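PDB 2V57: TETR family transcriptional repressor LFRR from Mycobacterium smegmatis, which represses transcription of the lfrRA operon by binding directly to the promoter region upstream of its own gene. Local coordinates for residues L89-V92 against V93-Q96; Q171-D174 against A175-S179; V151-A154 against L155-A158; Y160-K164 against D165-R169; D69-N72 against A73-R77. All coordinates share one frame; numbering follows the deposited sequence.

Interaction 1 of 5, residues L89-V92 against V93-Q96; sequences LRRV and VESQ
With OG of S95 held between its own backbone N and carbonyl carbon (chi1 81°), the hydroxyl swings back over the preceding turn and donates to V92 O, the two oxygens 2.7 Å apart. The same carbonyl oxygen accepts the backbone N-H of Q96, so two donors grip V92 O. The hydroxyl in turn accepts a bond: the Q96 chain folds at chi2 (-62°), which brings its amide round so that NE2 donates to S95 OG at 3.2 Å. The second amide atom, Q96 OE1, turns to S71 of helix 56-77, and one short chain of polar groups thus runs from a helix carbonyl to a neighbouring helix.

On another side of the helix R90 and E94 meet as an i to i+4 pair in which the carboxylate lies against the aliphatic part of R90 and the charged atoms stay apart. OE2 of E94 lies 3.7 Å from R90 CG and near the plane of the guanidinium at its edge, while NH1 to OE2 is 4.4 Å, beyond a salt bridge. The two flat groups stand 83° apart, nearly perpendicular, and the guanidinium takes its salt bridge from D174 of helix 169-182 instead. Among apolar groups, L89 CD1 and V93 CG2 come to 4.5 Å, both residues being buried against other helices.

Backbone bonds such as V93 N to L89 O (2.9 Å) run through the whole segment. A serine hydroxyl returned to a carbonyl three residues earlier is a familiar feature of alpha helices, here in helix 85-97 of the all-helical TetR-family fold.

Interaction 2 of 5, residues Q171-D174 against A175-S179; sequences QIVD and AIMTS
I172 lays its CG2 branch against CD1 of I176, one turn further along helix 169-182, at 3.8 Å. Their side chains run at a slant to each other, and this i to i+4 apolar pair faces helix 147-164, where I172 meets A162 and A163 and I176 meets M156. The two helices follow one another in the chain and form part of the dimer surface of this TetR-family repressor: A175 packs on W147 of the second subunit.

A second pair, V173 CG1 and M177 CG, touches more loosely at 4.4 Å on the flank that faces helix 85-97.

Hydroxyl-to-carbonyl bonds replace packing further along. S179 doubles the grip on A175 O, its OG at 3.0 Å and its backbone N approaching from opposite faces of the carbonyl plane, and OG is also bonded to W147 NE1 of the second subunit. T178 repeats the pattern one residue earlier. Its OG1 sits anti to the carbonyl carbon (chi1 -55°), which aims the hydroxyl back along the helix to donate to D174 O at 2.9 Å, while T178 N reaches that oxygen from the other face of its plane.

Interaction 3 of 5, residues V151-A154 against L155-A158; sequences VFWA and LMQA
A Met-aromatic contact inside helix 147-164, one of the helices through which this TetR-family repressor dimerises, sets the character of this buried turn. M156 SD lies 4.3 Å from the centroid of the F152 ring and 36° off its normal, an oblique approach. The bends of the methionine chain at chi2 and chi3 lay CG and SD beside CE2 and CZ of the ring, while the terminal methyl turns away from it; F152, with CG anti to its backbone N (chi1 179°), points the same way and runs alongside. The closest touch of the two side chains is between carbons, F152 CE2 to M156 CG at 3.3 Å, which is tight packing.

M156 has a second aromatic neighbour. Its CB rests 3.7 Å from CE3 of W153, the two side chains lying at a slant, while CD2 of F152 sits 4.0 Å above one face of the indole, displaced toward its rim. The methionine therefore fills the angle between two aromatic side chains, and V93 and Q96 of helix 85-97 press on the same cluster. On another side V151 CG1 and L155 CD1 lie side by side at 4.0 Å, close to the subunit boundary, where V151 packs on L155 of the second subunit.

Q157 supplies the polar element. Its OE1 is bonded to Y108 OH of the second subunit, while the amide nitrogen turns back along its own helix. NE2 donates to W153 O at 3.1 Å from well above the carbonyl plane, 66° out of it, and Q157 N reaches that oxygen from the opposite face.

Interaction 4 of 5, residues Y160-K164 against D165-R169; sequences YEAAK and DGMPR. With SO4 (sulfate ion), chain H.
M167 folds its side chain back on A162 at the end of helix 147-164, beginning with CB, which meets A162 O at 3.3 Å. CG lies anti to the backbone N (chi1 -165°), which carries the chain out alongside A162, and the bend at chi3 turns the tip inward. SD comes to 3.9 Å from A162 CB, and the methyl CE closes to 3.7 Å on that CB. The same side chain also packs on I172 of the following helix and on P144 of the second subunit, so it lies where the two helices and the second subunit meet.

The backbone beneath it is a Schellman motif. M167 N donates to A162 O at 3.0 Å, and G166 N donates to A163 O at 3.2 Å from above the carbonyl plane. G166 is the C-prime residue, at positive phi (85°), a conformation glycine adopts readily. D165 N still reaches E161 O at 3.1 Å as a last helical bond, while the D165 carboxylate forms a salt bridge with R150 of the second subunit.

Past P168, the N-cap of helix 169-182, R169 extends its chain from CG to NE. NH1 donates to O1 of a sulfate ion, probably from the crystallisation liquor, at 2.8 Å, with the sulfur in the plane of the guanidinium at its edge; NH2 is salt-bridged to D98.

Interaction 5 of 5, residues D69-N72 against A73-R77; sequences DLSN and AAIER
L70 O is held by two partners: the backbone N of A74, 2.9 Å away, and a water that donates to it at 2.7 Å. That water in turn accepts from R77 NH1 and lies at the edge of the guanidinium, in its plane, so the arginine is tied back to a carbonyl seven residues earlier. A face of the same guanidinium lies over A73 O, which sits 3.7 Å above the plane and toward its rim.

A second water repeats the scheme nearby. It donates to N72 O and, at 2.8 Å, to E76 OE1, joining a carbonyl to the carboxylate one turn on; with CG anti to the backbone N (chi1 -175°), the extended chain of E76 carries OE1 to this water. E76 N also bonds to N72 O, at the longer distance of 3.3 Å.

These bonds close the last turns of helix 56-77, the long helix that follows the DNA-binding helix-turn-helix of the TetR fold. Toward helix 85-97 the contact turns to packing. I75 CG1 packs at 3.0 Å on S71 O, a tight approach, and its CD1 stays 3.6 Å from that oxygen. Next to it, A74 CB rests 3.3 Å from L70 O.

How the interactions relate
All five are local, one-turn contacts, and their chemistry follows their place. Interaction 3 is the buried one, built on sulfur, aromatic and aliphatic packing, whereas interaction 4 is a surface contact built on backbone capping, with a sulfate bound at its far end. Interactions 1, 2 and 5 are mixed. Helix 147-164 carries interaction 3 and the start of interaction 4; interaction 2 lies on the helix that follows, and these three touch the second subunit most. Interaction 1 is the junction, touching all the others: a salt bridge ties it to interaction 2, and a hydrogen bond to interaction 5. Interactions 2 and 5, with centres about 20 Å apart, do not touch.

Interaction 1 of 5, residues L89-V92 against V93-Q96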
# COMPACT_ATOMS: atom_id res chain seq x y z
N LEU B 89 -5.97 15.86 -15.64
CA LEU B 89 -5.89 14.68 -14.79
C LEU B 89 -4.66 13.86 -15.16
O LEU B 89 -3.96 13.35 -14.29
CB LEU B 89 -7.16 13.83 -14.89
CG LEU B 89 -7.21 12.56 -14.04
CD1 LEU B 89 -6.93 12.85 -12.57
CD2 LEU B 89 -8.54 11.79 -14.22
N ARG B 90 -4.39 13.72 -16.46
CA ARG B 90 -3.19 13.02 -16.89
C ARG B 90 -1.91 13.67 -16.33
O ARG B 90 -1.02 12.97 -15.85
CB ARG B 90 -3.11 12.92 -18.41
CG ARG B 90 -1.80 12.30 -18.89
CD ARG B 90 -1.81 12.08 -20.41
NE ARG B 90 -2.69 10.96 -20.74
CZ ARG B 90 -2.26 9.73 -20.99
NH1 ARG B 90 -0.96 9.47 -20.98
NH2 ARG B 90 -3.13 8.77 -21.26
N ARG B 91 -1.83 15.00 -16.38
CA ARG B 91 -0.68 15.69 -15.82
C ARG B 91 -0.53 15.40 -14.32
O ARG B 91 0.59 15.22 -13.82
CB ARG B 91 -0.78 17.20 -16.06
CG ARG B 91 -0.65 17.61 -17.51
CD ARG B 91 -0.34 19.08 -17.65
NE ARG B 91 -1.35 19.93 -17.02
CZ ARG B 91 -2.48 20.31 -17.61
NH1 ARG B 91 -2.73 19.90 -18.85
NH2 ARG B 91 -3.35 21.09 -16.98
N VAL B 92 -1.65 15.35 -13.60
CA VAL B 92 -1.62 15.05 -12.17
C VAL B 92 -1.09 13.65 -11.91
O VAL B 92 -0.23 13.46 -11.04
CB VAL B 92 -3.00 15.25 -11.53
CG1 VAL B 92 -3.05 14.60 -10.15
CG2 VAL B 92 -3.32 16.75 -11.46
N VAL B 93 -1.61 12.67 -12.65
CA VAL B 93 -1.12 11.30 -12.56
C VAL B 93 0.39 11.23 -12.82
O VAL B 93 1.13 10.61 -12.05
CB VAL B 93 -1.86 10.36 -13.55
CG1 VAL B 93 -1.18 8.98 -13.57
CG2 VAL B 93 -3.35 10.22 -13.16
N GLU B 94 0.84 11.86 -13.90
CA GLU B 94 2.27 11.87 -14.21
C GLU B 94 3.08 12.47 -13.08
O GLU B 94 4.11 11.92 -12.68
CB GLU B 94 2.53 12.66 -15.50
CG GLU B 94 2.03 11.94 -16.74
CD GLU B 94 1.97 12.84 -17.95
OE1 GLU B 94 2.01 14.08 -17.79
OE2 GLU B 94 1.87 12.31 -19.08
N SER B 95 2.61 13.60 -12.57
CA SER B 95 3.31 14.32 -11.51
C SER B 95 3.55 13.42 -10.30
O SER B 95 4.64 13.45 -9.73
CB SER B 95 2.54 15.60 -11.11
OG SER B 95 1.46 15.33 -10.20
N GLN B 96 2.56 12.62 -9.93
CA GLN B 96 2.71 11.68 -8.81
C GLN B 96 3.50 10.42 -9.17
O GLN B 96 4.26 9.90 -8.34
CB GLN B 96 1.34 11.30 -8.22
CG GLN B 96 0.52 12.52 -7.83
CD GLN B 96 1.18 13.36 -6.74
OE1 GLN B 96 1.44 12.88 -5.64
NE2 GLN B 96 1.46 14.63 -7.05

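Interaction 2 of 5, residues Q171-D174 against A175-S179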
# COMPACT_ATOMS: atom_id res chain seq x y z
N GLN B 171 2.83 3.97 -20.68
CA GLN B 171 1.86 2.89 -20.62
C GLN B 171 1.19 2.78 -19.24
O GLN B 171 0.01 2.49 -19.14
CB GLN B 171 2.55 1.57 -20.97
CG GLN B 171 1.65 0.48 -21.49
CD GLN B 171 2.42 -0.81 -21.74
OE1 GLN B 171 3.63 -0.86 -21.53
NE2 GLN B 171 1.72 -1.84 -22.18
N ILE B 172 1.97 3.00 -18.18
CA ILE B 172 1.43 3.04 -16.84
C ILE B 172 0.45 4.20 -16.69
O ILE B 172 -0.61 4.06 -16.08
CB ILE B 172 2.57 3.17 -15.78
CG1 ILE B 172 3.44 1.92 -15.82
CG2 ILE B 172 1.99 3.39 -14.38
CD1 ILE B 172 4.71 2.02 -14.99
N VAL B 173 0.79 5.35 -17.26
CA VAL B 173 -0.10 6.50 -17.18
C VAL B 173 -1.42 6.20 -17.90
O VAL B 173 -2.50 6.42 -17.35
CB VAL B 173 0.58 7.78 -17.69
CG1 VAL B 173 -0.41 8.94 -17.75
CG2 VAL B 173 1.75 8.13 -16.79
N ASP B 174 -1.33 5.66 -19.11
CA ASP B 174 -2.54 5.24 -19.84
C ASP B 174 -3.40 4.26 -19.03
O ASP B 174 -4.62 4.37 -19.03
CB ASP B 174 -2.18 4.58 -21.17
CG ASP B 174 -1.62 5.56 -22.19
OD1 ASP B 174 -1.58 6.79 -21.92
OD2 ASP B 174 -1.22 5.09 -23.27
N ALA B 175 -2.77 3.28 -18.39
CA ALA B 175 -3.50 2.27 -17.64
C ALA B 175 -4.16 2.87 -16.41
O ALA B 175 -5.32 2.58 -16.11
CB ALA B 175 -2.58 1.11 -17.24
N ILE B 176 -3.42 3.70 -15.68
CA ILE B 176 -4.01 4.35 -14.52
C ILE B 176 -5.20 5.20 -14.98
O ILE B 176 -6.28 5.13 -14.39
CB ILE B 176 -3.00 5.20 -13.75
CG1 ILE B 176 -1.97 4.28 -13.07
CG2 ILE B 176 -3.71 6.09 -12.71
CD1 ILE B 176 -0.82 5.09 -12.42
N MET B 177 -5.01 5.97 -16.05
CA MET B 177 -6.11 6.81 -16.55
C MET B 177 -7.34 5.97 -16.92
O MET B 177 -8.47 6.32 -16.56
CB MET B 177 -5.66 7.66 -17.75
CG MET B 177 -4.75 8.81 -17.39
SD MET B 177 -5.57 10.06 -16.37
CE MET B 177 -6.79 10.74 -17.51
N THR B 178 -7.12 4.87 -17.62
CA THR B 178 -8.22 3.99 -18.03
C THR B 178 -8.91 3.34 -16.83
O THR B 178 -10.14 3.27 -16.77
CB THR B 178 -7.76 2.94 -19.06
OG1 THR B 178 -7.14 3.62 -20.17
CG2 THR B 178 -8.93 2.13 -19.58
N SER B 179 -8.13 2.89 -15.85
CA SER B 179 -8.68 2.33 -14.63
C SER B 179 -9.53 3.34 -13.84
O SER B 179 -10.58 2.98 -13.30
CB SER B 179 -7.55 1.80 -13.75
OG SER B 179 -6.91 0.71 -14.38

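Interaction 3 of 5, residues V151-A154 against L155-A158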
# COMPACT_ATOMS: atom_id res chain seq x y z
N VAL B 151 -8.61 4.97 -3.70
CA VAL B 151 -8.45 4.29 -4.96
C VAL B 151 -7.36 4.97 -5.79
O VAL B 151 -6.54 4.30 -6.38
CB VAL B 151 -9.79 4.19 -5.74
CG1 VAL B 151 -9.56 3.68 -7.16
CG2 VAL B 151 -10.76 3.26 -4.98
N PHE B 152 -7.34 6.30 -5.81
CA PHE B 152 -6.32 6.99 -6.57
C PHE B 152 -4.95 6.55 -6.13
O PHE B 152 -4.11 6.17 -6.94
CB PHE B 152 -6.43 8.52 -6.43
CG PHE B 152 -5.36 9.24 -7.20
CD1 PHE B 152 -5.55 9.57 -8.54
CD2 PHE B 152 -4.13 9.52 -6.61
CE1 PHE B 152 -4.55 10.21 -9.25
CE2 PHE B 152 -3.13 10.16 -7.32
CZ PHE B 152 -3.34 10.51 -8.64
N TRP B 153 -4.71 6.57 -4.82
CA TRP B 153 -3.40 6.22 -4.31
C TRP B 153 -3.09 4.74 -4.45
O TRP B 153 -1.94 4.36 -4.65
CB TRP B 153 -3.24 6.72 -2.87
CG TRP B 153 -2.84 8.14 -2.90
CD1 TRP B 153 -3.56 9.21 -2.47
CD2 TRP B 153 -1.63 8.67 -3.49
NE1 TRP B 153 -2.86 10.36 -2.72
CE2 TRP B 153 -1.67 10.06 -3.33
CE3 TRP B 153 -0.52 8.09 -4.09
CZ2 TRP B 153 -0.64 10.90 -3.78
CZ3 TRP B 153 0.51 8.91 -4.54
CH2 TRP B 153 0.44 10.31 -4.37
N ALA B 154 -4.11 3.88 -4.37
CA ALA B 154 -3.86 2.46 -4.57
C ALA B 154 -3.44 2.19 -6.02
O ALA B 154 -2.52 1.40 -6.27
CB ALA B 154 -5.07 1.62 -4.17
N LEU B 155 -4.09 2.87 -6.96
CA LEU B 155 -3.75 2.71 -8.35
C LEU B 155 -2.37 3.29 -8.62
O LEU B 155 -1.62 2.74 -9.41
CB LEU B 155 -4.79 3.36 -9.27
CG LEU B 155 -6.18 2.72 -9.40
CD1 LEU B 155 -7.10 3.60 -10.27
CD2 LEU B 155 -6.06 1.35 -10.01
N MET B 156 -2.04 4.42 -7.99
CA MET B 156 -0.71 4.98 -8.16
C MET B 156 0.34 3.95 -7.74
O MET B 156 1.36 3.80 -8.40
CB MET B 156 -0.52 6.27 -7.35
CG MET B 156 -1.31 7.48 -7.89
SD MET B 156 -0.94 7.88 -9.61
CE MET B 156 0.85 7.79 -9.59
N GLN B 157 0.09 3.25 -6.66
CA GLN B 157 1.08 2.29 -6.18
C GLN B 157 1.15 1.04 -7.05
O GLN B 157 2.22 0.45 -7.20
CB GLN B 157 0.84 1.98 -4.71
CG GLN B 157 1.07 3.23 -3.88
CD GLN B 157 0.73 3.04 -2.44
OE1 GLN B 157 1.55 2.54 -1.66
NE2 GLN B 157 -0.48 3.44 -2.06
N ALA B 158 0.03 0.67 -7.67
CA ALA B 158 0.07 -0.35 -8.70
C ALA B 158 1.01 0.14 -9.81
O ALA B 158 1.75 -0.65 -10.41
CB ALA B 158 -1.31 -0.61 -9.25

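Interaction 4 of 5, residues Y160-K164 against D165-R169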
# COMPACT_ATOMS: atom_id res chain seq x y z
N TYR B 160 3.64 2.31 -9.42
CA TYR B 160 5.05 2.19 -9.01
C TYR B 160 5.54 0.75 -9.11
O TYR B 160 6.69 0.50 -9.47
CB TYR B 160 5.30 2.70 -7.60
CG TYR B 160 4.83 4.11 -7.35
CD1 TYR B 160 5.37 5.18 -8.06
CD2 TYR B 160 3.86 4.37 -6.40
CE1 TYR B 160 4.94 6.47 -7.82
CE2 TYR B 160 3.41 5.65 -6.16
CZ TYR B 160 3.95 6.70 -6.88
OH TYR B 160 3.51 7.97 -6.64
N GLU B 161 4.67 -0.20 -8.77
CA GLU B 161 5.03 -1.61 -8.83
C GLU B 161 5.27 -2.04 -10.26
O GLU B 161 6.25 -2.73 -10.56
CB GLU B 161 3.93 -2.49 -8.21
CG GLU B 161 3.50 -2.08 -6.82
CD GLU B 161 4.27 -2.78 -5.74
OE1 GLU B 161 5.50 -2.95 -5.90
OE2 GLU B 161 3.65 -3.17 -4.73
N ALA B 162 4.36 -1.65 -11.15
CA ALA B 162 4.48 -1.99 -12.56
C ALA B 162 5.79 -1.43 -13.13
O ALA B 162 6.43 -2.05 -13.98
CB ALA B 162 3.29 -1.46 -13.35
N ALA B 163 6.17 -0.26 -12.63
CA ALA B 163 7.38 0.43 -13.08
C ALA B 163 8.65 -0.29 -12.63
O ALA B 163 9.63 -0.33 -13.36
CB ALA B 163 7.39 1.83 -12.59
N LYS B 164 8.64 -0.84 -11.42
CA LYS B 164 9.75 -1.68 -10.98
C LYS B 164 9.81 -2.94 -11.84
O LYS B 164 10.89 -3.52 -12.03
CB LYS B 164 9.62 -2.04 -9.49
CG LYS B 164 9.51 -0.85 -8.56
CD LYS B 164 9.35 -1.27 -7.10
CE LYS B 164 10.69 -1.24 -6.37
NZ LYS B 164 10.52 -1.23 -4.89
N ASP B 165 8.67 -3.35 -12.38
CA ASP B 165 8.60 -4.53 -13.25
C ASP B 165 8.82 -4.22 -14.73
O ASP B 165 8.50 -5.04 -15.59
CB ASP B 165 7.27 -5.26 -13.07
CG ASP B 165 7.26 -6.18 -11.88
OD1 ASP B 165 8.35 -6.49 -11.34
OD2 ASP B 165 6.16 -6.61 -11.47
N GLY B 166 9.36 -3.05 -15.03
CA GLY B 166 9.76 -2.74 -16.39
C GLY B 166 8.69 -2.19 -17.31
O GLY B 166 8.91 -2.06 -18.51
N MET B 167 7.52 -1.86 -16.77
CA MET B 167 6.48 -1.26 -17.59
C MET B 167 6.87 0.19 -17.88
O MET B 167 7.30 0.91 -16.99
CB MET B 167 5.10 -1.33 -16.92
CG MET B 167 3.94 -1.06 -17.87
SD MET B 167 2.29 -1.26 -17.13
CE MET B 167 2.38 -2.97 -16.62
N PRO B 168 6.76 0.60 -19.16
CA PRO B 168 7.12 1.97 -19.56
C PRO B 168 6.19 3.02 -18.98
O PRO B 168 4.98 2.80 -18.88
CB PRO B 168 6.97 1.93 -21.10
CG PRO B 168 7.04 0.48 -21.45
CD PRO B 168 6.39 -0.24 -20.31
N ARG B 169 6.76 4.16 -18.61
CA ARG B 169 6.03 5.26 -17.99
C ARG B 169 4.73 5.58 -18.73
O ARG B 169 3.66 5.61 -18.11
CB ARG B 169 6.92 6.50 -17.91
CG ARG B 169 6.26 7.75 -17.31
CD ARG B 169 7.21 8.94 -17.47
NE ARG B 169 6.76 10.16 -16.79
CZ ARG B 169 6.21 11.20 -17.42
NH1 ARG B 169 6.04 11.17 -18.73
NH2 ARG B 169 5.84 12.27 -16.73
S SO4 H . 6.88 8.94 -21.47
O1 SO4 H . 5.83 8.99 -20.46
O2 SO4 H . 7.24 7.55 -21.73
O3 SO4 H . 6.38 9.56 -22.70
O4 SO4 H . 8.05 9.68 -20.99

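Interaction 5 of 5, residues D69-N72 against A73-R77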
# COMPACT_ATOMS: atom_id res chain seq x y z
N ASP B 69 5.69 16.46 1.01
CA ASP B 69 5.98 17.81 0.49
C ASP B 69 6.14 17.80 -1.04
O ASP B 69 5.62 18.68 -1.75
CB ASP B 69 7.29 18.36 1.06
CG ASP B 69 7.19 18.75 2.53
OD1 ASP B 69 6.08 18.95 3.06
OD2 ASP B 69 8.28 18.87 3.13
N LEU B 70 6.92 16.85 -1.55
CA LEU B 70 7.15 16.74 -2.99
C LEU B 70 5.86 16.47 -3.73
O LEU B 70 5.64 16.99 -4.82
CB LEU B 70 8.14 15.63 -3.28
CG LEU B 70 9.56 15.86 -2.78
CD1 LEU B 70 10.37 14.57 -2.90
CD2 LEU B 70 10.18 16.98 -3.56
N SER B 71 5.01 15.65 -3.11
CA SER B 71 3.72 15.29 -3.70
C SER B 71 2.84 16.53 -3.87
O SER B 71 2.23 16.74 -4.94
CB SER B 71 3.03 14.26 -2.82
OG SER B 71 1.72 14.03 -3.27
N ASN B 72 2.79 17.35 -2.83
CA ASN B 72 2.05 18.62 -2.87
C ASN B 72 2.60 19.59 -3.89
O ASN B 72 1.84 20.25 -4.61
CB ASN B 72 2.04 19.28 -1.48
CG ASN B 72 1.06 18.61 -0.53
OD1 ASN B 72 0.03 18.09 -0.96
ND2 ASN B 72 1.38 18.63 0.76
N ALA B 73 3.91 19.70 -3.96
CA ALA B 73 4.51 20.63 -4.92
C ALA B 73 4.23 20.14 -6.34
O ALA B 73 3.99 20.94 -7.25
CB ALA B 73 6.00 20.76 -4.69
N ALA B 74 4.23 18.82 -6.53
CA ALA B 74 4.04 18.25 -7.86
C ALA B 74 2.61 18.46 -8.38
O ALA B 74 2.41 18.74 -9.56
CB ALA B 74 4.41 16.79 -7.88
N ILE B 75 1.63 18.31 -7.51
CA ILE B 75 0.24 18.54 -7.90
C ILE B 75 0.05 19.99 -8.33
O ILE B 75 -0.65 20.29 -9.30
CB ILE B 75 -0.72 18.27 -6.74
CG1 ILE B 75 -0.48 16.88 -6.17
CG2 ILE B 75 -2.16 18.42 -7.21
CD1 ILE B 75 -1.35 16.56 -4.97
N GLU B 76 0.70 20.88 -7.59
CA GLU B 76 0.66 22.31 -7.88
C GLU B 76 1.30 22.59 -9.25
O GLU B 76 0.76 23.36 -10.06
CB GLU B 76 1.43 23.03 -6.77
CG GLU B 76 1.43 24.53 -6.80
CD GLU B 76 2.02 25.12 -5.53
OE1 GLU B 76 2.61 24.36 -4.72
OE2 GLU B 76 1.90 26.35 -5.32
N ARG B 77 2.45 21.97 -9.50
CA ARG B 77 3.24 22.18 -10.71
C ARG B 77 2.49 21.67 -11.95
O ARG B 77 2.76 22.10 -13.07
CB ARG B 77 4.59 21.48 -10.57
CG ARG B 77 5.61 21.78 -11.66
CD ARG B 77 6.97 21.18 -11.30
NE ARG B 77 7.49 21.68 -10.03
CZ ARG B 77 7.56 20.97 -8.90
NH1 ARG B 77 7.17 19.70 -8.87
NH2 ARG B 77 8.05 21.54 -7.81
O HOH W 1 7.59 17.93 -6.37
O HOH W 2 0.65 22.69 -3.55